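Local coordinates for packaging enzyme P4 (Pseudomonas phage phi13, PDB 4BLP), which hydrolyses NTPs as a hexameric RecA-type helicase and packaging motor that drives viral RNA into the procapsid, at the interface of chains A and B. Sequence-based numbering; all coordinates share one arbitrary frame. Chains: chain A/B, Packaging enzyme P4.

Contacts 1, 2 and 3 run as a continuous seam between neighbouring subunits A and B. The centre of contact 2 lies about 13 Å from that of contact 1 and about 11 Å from that of contact 3, while contacts 1 and 3 are about 22 Å apart. Helix 216-221 of chain A serves contacts 1 and 2, and A:Pro177 belongs to contacts 2 and 3. The seam passes from an apolar socket through an arginine clasp to a salt bridge. The two faces are different surfaces of one protein, as in a ring, which fits the deposited hexamer.

Contact 1: the interface of chains A and B. Residues chain A 73, 174, 193, 218, 221-222; chain B 123-124.
B:Leu124 plugs into an apolar socket of chain A walled by A:Ile73, A:Trp174, A:Leu193, A:Leu218 and A:Gly221, an example of how neighbouring RecA-type subunits can be keyed together by one projecting residue. Its CG stands anti to its own carbonyl carbon (chi1 -52°), which turns the branch toward the chain A residues it touches, and the two methyls then part company. One branch crosses A:Leu218 obliquely, methyl against methyl, with B:Leu124 CD1 3.8 Å from A:Leu218 CD1. The other settles against the bare backbone of A:Gly221 in helix 216-221, where B:Leu124 CD2 is 3.6 Å from A:Gly221 CA. A:Leu193 lies alongside the plug and points the same way. A:Trp174 instead comes in at a slant, bringing the benzo end of the indole forward: A:Trp174 CZ2 is 3.8 Å from B:Leu124 CB and 3.5 Å from B:Leu124 O. On the other flank A:Ile73 covers B:Pro123. A:Ile73 CG2 rests 3.7 Å from the ring carbon B:Pro123 CB. A:Ile73 CD1 extends past the proline to B:Leu124 CG at 4.0 Å. The backbone probably helps to set the register of this packing. The amide of A:Leu193, at the start of helix 193-205, donates to the carbonyl of B:Pro123, meeting it almost head-on with a C=O...N angle of 164°; A:Leu193 N and B:Pro123 O are 3.0 Å apart.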
loop_
_atom_site.group_PDB
_atom_site.type_symbol
_atom_site.label_atom_id
_atom_site.label_comp_id
_atom_site.label_asym_id
_atom_site.label_seq_id
_atom_site.Cartn_x
_atom_site.Cartn_y
_atom_site.Cartn_z
ATOM N N ILE A 73 4.108 -17.229 1.828
ATOM C CA ILE A 73 4.568 -18.025 2.962
ATOM C C ILE A 73 5.552 -19.100 2.509
ATOM O O ILE A 73 5.141 -20.024 1.806
ATOM C CB ILE A 73 3.368 -18.698 3.716
ATOM C CG1 ILE A 73 2.316 -17.629 4.165
ATOM C CG2 ILE A 73 3.883 -19.557 4.915
ATOM C CD1 ILE A 73 0.882 -18.284 4.270
ATOM N N TRP A 174 -10.119 -27.226 10.787
ATOM C CA TRP A 174 -9.252 -26.061 10.771
ATOM C C TRP A 174 -10.042 -24.817 10.382
ATOM O O TRP A 174 -10.721 -24.845 9.354
ATOM C CB TRP A 174 -8.108 -26.297 9.724
ATOM C CG TRP A 174 -7.098 -25.166 9.635
ATOM C CD1 TRP A 174 -6.583 -24.449 10.671
ATOM C CD2 TRP A 174 -6.486 -24.650 8.450
ATOM N NE1 TRP A 174 -5.713 -23.486 10.200
ATOM C CE2 TRP A 174 -5.645 -23.573 8.842
ATOM C CE3 TRP A 174 -6.621 -24.926 7.085
ATOM C CZ2 TRP A 174 -4.879 -22.828 7.929
ATOM C CZ3 TRP A 174 -5.876 -24.155 6.164
ATOM C CH2 TRP A 174 -5.006 -23.135 6.595
ATOM N N LEU A 193 -1.562 -23.320 9.402
ATOM C CA LEU A 193 -1.338 -24.007 8.133
ATOM C C LEU A 193 -0.310 -25.155 8.277
ATOM O O LEU A 193 -0.496 -26.207 7.652
ATOM C CB LEU A 193 -0.819 -22.955 7.117
ATOM C CG LEU A 193 -0.319 -23.524 5.772
ATOM C CD1 LEU A 193 -1.490 -24.119 4.971
ATOM C CD2 LEU A 193 0.352 -22.394 4.982
ATOM N N LEU A 218 -7.189 -20.401 4.209
ATOM C CA LEU A 218 -6.398 -20.204 2.989
ATOM C C LEU A 218 -7.100 -19.151 2.139
ATOM O O LEU A 218 -6.467 -18.229 1.636
ATOM C CB LEU A 218 -6.276 -21.554 2.241
ATOM C CG LEU A 218 -5.209 -21.595 1.180
ATOM C CD1 LEU A 218 -3.801 -21.726 1.867
ATOM C CD2 LEU A 218 -5.462 -22.811 0.273
ATOM N N GLY A 221 -6.633 -15.829 4.079
ATOM C CA GLY A 221 -5.256 -15.417 4.311
ATOM C C GLY A 221 -4.344 -15.252 3.128
ATOM O O GLY A 221 -3.316 -14.575 3.261
ATOM N N ILE A 222 -4.665 -15.889 1.983
ATOM C CA ILE A 222 -3.843 -15.775 0.781
ATOM C C ILE A 222 -4.439 -14.627 -0.033
ATOM O O ILE A 222 -5.377 -14.834 -0.820
ATOM C CB ILE A 222 -3.740 -17.118 -0.033
ATOM C CG1 ILE A 222 -3.155 -18.285 0.807
ATOM C CG2 ILE A 222 -2.915 -16.888 -1.338
ATOM C CD1 ILE A 222 -1.800 -18.064 1.409
ATOM N N PRO B 123 1.840 -19.563 10.226
ATOM C CA PRO B 123 1.086 -18.851 9.194
ATOM C C PRO B 123 -0.379 -19.293 9.200
ATOM O O PRO B 123 -0.673 -20.454 9.492
ATOM C CB PRO B 123 1.768 -19.275 7.878
ATOM C CG PRO B 123 2.416 -20.611 8.197
ATOM C CD PRO B 123 2.797 -20.537 9.654
ATOM N N LEU B 124 -1.289 -18.337 8.890
ATOM C CA LEU B 124 -2.734 -18.603 8.792
ATOM C C LEU B 124 -3.235 -19.244 10.097
ATOM O O LEU B 124 -3.973 -20.219 10.081
ATOM C CB LEU B 124 -3.041 -19.501 7.571
ATOM C CG LEU B 124 -2.478 -19.041 6.216
ATOM C CD1 LEU B 124 -2.996 -19.923 5.104
ATOM C CD2 LEU B 124 -2.781 -17.537 5.935
#

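Contact 2: the interface of chains A and B. Residues chain A 175-177, 216, 220; chain B 236, 240, 272, 275-277.
Loop 175-177 and helix 216-221 of chain A meet helix 233-248 and the turn that follows helix 266-274 of chain B, within the RecA-like NTPase fold of the P4 family. The clasp is built round A:Arg216, whose chain is extended from CG to NE and carries the guanidinium across to the partner. NH1 donates to the hydroxyl of B:Thr240, with A:Arg216 NH1 and B:Thr240 OG1 2.8 Å apart and the bond nearly straight (173° at H), and also to the carbonyl of A:Gly175 at its own side. A:Arg216 NH2 donates to B:Ser276 OG at 2.6 Å, through a more bent bond (126° at H). These partners, and water 1, lie close to the guanidinium plane, which should limit its rotation. Each hydroxyl is in turn held by a second-shell carbonyl: B:Thr240 OG1 donates to a lone pair of B:Ser276 O at 2.8 Å, and B:Ser276 OG to B:Asn272 O at 2.7 Å. Water 1 joins A:Arg216 NH2 to that same carbonyl of B:Asn272. A:Phe220 CE2 sits over one guanidinium face, toward its rim. This phenyl crosses B:Tyr236 at about a right angle, A:Phe220 CZ touching B:Tyr236 CB at 3.8 Å. Toward the opposite face, water 2 bridges the carboxylate oxygen A:Glu176 OE1 to B:Ala275 O, beside which A:Pro177 CD packs at 3.3 Å.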
loop_
_atom_site.group_PDB
_atom_site.type_symbol
_atom_site.label_atom_id
_atom_site.label_comp_id
_atom_site.label_asym_id
_atom_site.label_seq_id
_atom_site.Cartn_x
_atom_site.Cartn_y
_atom_site.Cartn_z
ATOM N N GLY A 175 -9.920 -23.751 11.161
ATOM C CA GLY A 175 -10.485 -22.451 10.789
ATOM C C GLY A 175 -12.003 -22.355 10.755
ATOM O O GLY A 175 -12.547 -21.399 10.174
ATOM N N GLU A 176 -12.673 -23.294 11.381
ATOM C CA GLU A 176 -14.143 -23.372 11.465
ATOM C C GLU A 176 -14.626 -23.229 12.903
ATOM O O GLU A 176 -13.898 -23.620 13.825
ATOM C CB GLU A 176 -14.589 -24.737 10.934
ATOM C CG GLU A 176 -14.319 -24.887 9.444
ATOM C CD GLU A 176 -15.277 -24.139 8.538
ATOM O OE1 GLU A 176 -16.292 -23.596 9.026
ATOM O OE2 GLU A 176 -14.972 -24.026 7.337
ATOM N N PRO A 177 -15.843 -22.716 13.149
ATOM C CA PRO A 177 -16.316 -22.634 14.548
ATOM C C PRO A 177 -16.622 -24.034 15.117
ATOM O O PRO A 177 -17.120 -24.906 14.398
ATOM C CB PRO A 177 -17.603 -21.797 14.461
ATOM C CG PRO A 177 -18.077 -22.015 13.037
ATOM C CD PRO A 177 -16.834 -22.160 12.208
ATOM N N ARG A 216 -10.925 -22.550 4.659
ATOM C CA ARG A 216 -11.403 -21.177 4.897
ATOM C C ARG A 216 -10.254 -20.200 5.173
ATOM O O ARG A 216 -10.207 -19.114 4.587
ATOM C CB ARG A 216 -12.276 -21.252 6.138
ATOM C CG ARG A 216 -13.311 -20.234 6.158
ATOM C CD ARG A 216 -14.315 -20.673 7.189
ATOM N NE ARG A 216 -15.162 -19.530 7.432
ATOM C CZ ARG A 216 -15.264 -18.926 8.598
ATOM N NH1 ARG A 216 -14.628 -19.407 9.663
ATOM N NH2 ARG A 216 -16.031 -17.867 8.727
ATOM N N PHE A 220 -9.123 -16.815 3.232
ATOM C CA PHE A 220 -9.032 -15.533 3.920
ATOM C C PHE A 220 -7.633 -14.962 3.963
ATOM O O PHE A 220 -7.480 -13.740 3.877
ATOM C CB PHE A 220 -9.543 -15.670 5.369
ATOM C CG PHE A 220 -11.006 -15.999 5.536
ATOM C CD1 PHE A 220 -11.901 -15.834 4.488
ATOM C CD2 PHE A 220 -11.491 -16.470 6.745
ATOM C CE1 PHE A 220 -13.249 -16.101 4.656
ATOM C CE2 PHE A 220 -12.853 -16.712 6.922
ATOM C CZ PHE A 220 -13.725 -16.504 5.886
ATOM N N TYR B 236 -14.150 -12.141 9.572
ATOM C CA TYR B 236 -14.747 -13.479 9.775
ATOM C C TYR B 236 -13.756 -14.401 10.475
ATOM O O TYR B 236 -14.134 -15.120 11.413
ATOM C CB TYR B 236 -15.179 -14.094 8.442
ATOM C CG TYR B 236 -16.094 -13.219 7.610
ATOM C CD1 TYR B 236 -17.225 -12.620 8.171
ATOM C CD2 TYR B 236 -15.855 -13.028 6.251
ATOM C CE1 TYR B 236 -18.072 -11.809 7.408
ATOM C CE2 TYR B 236 -16.716 -12.256 5.468
ATOM C CZ TYR B 236 -17.811 -11.631 6.056
ATOM O OH TYR B 236 -18.673 -10.872 5.296
ATOM N N THR B 240 -14.115 -16.241 14.194
ATOM C CA THR B 240 -13.926 -17.686 14.430
ATOM C C THR B 240 -12.856 -17.888 15.490
ATOM O O THR B 240 -13.012 -18.758 16.332
ATOM C CB THR B 240 -13.614 -18.420 13.130
ATOM O OG1 THR B 240 -14.778 -18.278 12.252
ATOM C CG2 THR B 240 -13.327 -19.918 13.367
ATOM N N ASN B 272 -22.171 -15.049 6.218
ATOM C CA ASN B 272 -20.736 -15.282 6.485
ATOM C C ASN B 272 -20.450 -15.173 7.983
ATOM O O ASN B 272 -19.621 -15.934 8.521
ATOM C CB ASN B 272 -19.866 -14.313 5.697
ATOM C CG ASN B 272 -19.894 -14.540 4.204
ATOM O OD1 ASN B 272 -20.187 -15.632 3.718
ATOM N ND2 ASN B 272 -19.585 -13.517 3.426
ATOM N N ALA B 275 -21.663 -18.286 9.707
ATOM C CA ALA B 275 -20.759 -19.399 9.379
ATOM C C ALA B 275 -19.479 -19.326 10.191
ATOM O O ALA B 275 -18.697 -20.285 10.182
ATOM C CB ALA B 275 -20.426 -19.365 7.891
ATOM N N SER B 276 -19.277 -18.218 10.930
ATOM C CA SER B 276 -18.031 -18.025 11.677
ATOM C C SER B 276 -18.134 -18.276 13.172
ATOM O O SER B 276 -17.097 -18.352 13.839
ATOM C CB SER B 276 -17.562 -16.573 11.500
ATOM O OG SER B 276 -17.460 -16.251 10.121
ATOM N N VAL B 277 -19.350 -18.325 13.724
ATOM C CA VAL B 277 -19.506 -18.332 15.185
ATOM C C VAL B 277 -20.516 -19.350 15.668
ATOM O O VAL B 277 -21.264 -19.896 14.867
ATOM C CB VAL B 277 -19.938 -16.915 15.681
ATOM C CG1 VAL B 277 -18.840 -15.856 15.387
ATOM C CG2 VAL B 277 -21.284 -16.488 15.062
HETATM O O HOH W 1 -17.618 -16.835 6.738
HETATM O O HOH W 2 -18.043 -21.838 8.004
#

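Contact 3: the interface of chains A and B. Residues chain A 177-179; chain B 145, 294, 299.
The guanidinium of B:Arg294 is sandwiched: A:Pro177 comes over one face from across the interface, B:Arg299 lies over the other from its own chain, and the carboxylate of A:Glu179 sits at the edge. At this part of the subunit interface, loop 177-179 of chain A meets strands 290-295 and 298-302 of chain B, with B:Leu145 of strand 144-145 alongside. The proline touches toward the rim of the flat group, where A:Pro177 CG is 3.7 Å from B:Arg294 CZ, and the two side chains meet at about a right angle. On the opposite side B:Arg299 CZ lies over the centre of the group, 3.8 Å from B:Arg294 CZ, the two guanidiniums face to face. The chain of B:Arg294 is extended from CG to NE, and the last turn (chi4 -88°) sets the guanidinium crosswise to it, presenting a broad face to the proline.

At the edge, B:Arg294 NH1 donates to A:Glu179 OE2 at 2.7 Å in a hydrogen-bonded salt bridge. The acceptor lies nearly in the guanidinium plane, yet the donor comes from above the carboxylate plane, the two planes being 77° apart. This is therefore a side-on grip rather than a flat, paired one. A:Glu179 extends beyond its CG to get there, and A:Glu179 OE2 stands 4.5 Å from B:Arg299 NE. In RecA-like hexamers neighbouring arginines can serve as fingers at the nucleotide site, a role the structure alone does not show here. At the base of the glutamate, B:Leu145 CD1 packs 3.9 Å from A:Glu179 CA.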
loop_
_atom_site.group_PDB
_atom_site.type_symbol
_atom_site.label_atom_id
_atom_site.label_comp_id
_atom_site.label_asym_id
_atom_site.label_seq_id
_atom_site.Cartn_x
_atom_site.Cartn_y
_atom_site.Cartn_z
ATOM N N PRO A 177 -15.843 -22.716 13.149
ATOM C CA PRO A 177 -16.316 -22.634 14.548
ATOM C C PRO A 177 -16.622 -24.034 15.117
ATOM O O PRO A 177 -17.120 -24.906 14.398
ATOM C CB PRO A 177 -17.603 -21.797 14.461
ATOM C CG PRO A 177 -18.077 -22.015 13.037
ATOM C CD PRO A 177 -16.834 -22.160 12.208
ATOM N N GLY A 178 -16.320 -24.211 16.392
ATOM C CA GLY A 178 -16.548 -25.455 17.125
ATOM C C GLY A 178 -17.976 -25.937 16.957
ATOM O O GLY A 178 -18.910 -25.135 16.995
ATOM N N GLU A 179 -18.138 -27.263 16.736
ATOM C CA GLU A 179 -19.452 -27.852 16.528
ATOM C C GLU A 179 -19.486 -29.241 17.179
ATOM O O GLU A 179 -18.431 -29.738 17.577
ATOM C CB GLU A 179 -19.714 -27.936 15.013
ATOM C CG GLU A 179 -21.166 -27.715 14.643
ATOM C CD GLU A 179 -21.396 -27.206 13.233
ATOM O OE1 GLU A 179 -20.473 -27.302 12.392
ATOM O OE2 GLU A 179 -22.510 -26.698 12.975
ATOM N N LEU B 145 -23.911 -24.069 22.388
ATOM C CA LEU B 145 -22.525 -24.475 22.556
ATOM C C LEU B 145 -21.664 -23.315 23.077
ATOM O O LEU B 145 -22.020 -22.131 22.885
ATOM C CB LEU B 145 -21.931 -24.985 21.209
ATOM C CG LEU B 145 -22.447 -26.348 20.706
ATOM C CD1 LEU B 145 -21.793 -26.696 19.379
ATOM C CD2 LEU B 145 -22.137 -27.463 21.681
ATOM N N ARG B 294 -25.714 -22.975 17.106
ATOM C CA ARG B 294 -25.108 -24.302 17.158
ATOM C C ARG B 294 -25.344 -24.772 18.573
ATOM O O ARG B 294 -24.760 -24.202 19.510
ATOM C CB ARG B 294 -23.595 -24.250 16.832
ATOM C CG ARG B 294 -23.286 -23.725 15.437
ATOM C CD ARG B 294 -21.801 -23.630 15.136
ATOM N NE ARG B 294 -21.601 -22.654 14.048
ATOM C CZ ARG B 294 -21.634 -22.935 12.750
ATOM N NH1 ARG B 294 -21.793 -24.187 12.338
ATOM N NH2 ARG B 294 -21.491 -21.970 11.854
ATOM N N ARG B 299 -27.978 -27.781 14.866
ATOM C CA ARG B 299 -28.208 -26.398 14.452
ATOM C C ARG B 299 -29.680 -26.040 14.594
ATOM O O ARG B 299 -30.544 -26.807 14.164
ATOM C CB ARG B 299 -27.742 -26.176 12.995
ATOM C CG ARG B 299 -26.277 -25.765 12.800
ATOM C CD ARG B 299 -26.007 -24.316 13.186
ATOM N NE ARG B 299 -25.471 -23.490 12.101
ATOM C CZ ARG B 299 -25.347 -22.167 12.171
ATOM N NH1 ARG B 299 -25.714 -21.515 13.269
ATOM N NH2 ARG B 299 -24.865 -21.484 11.138
#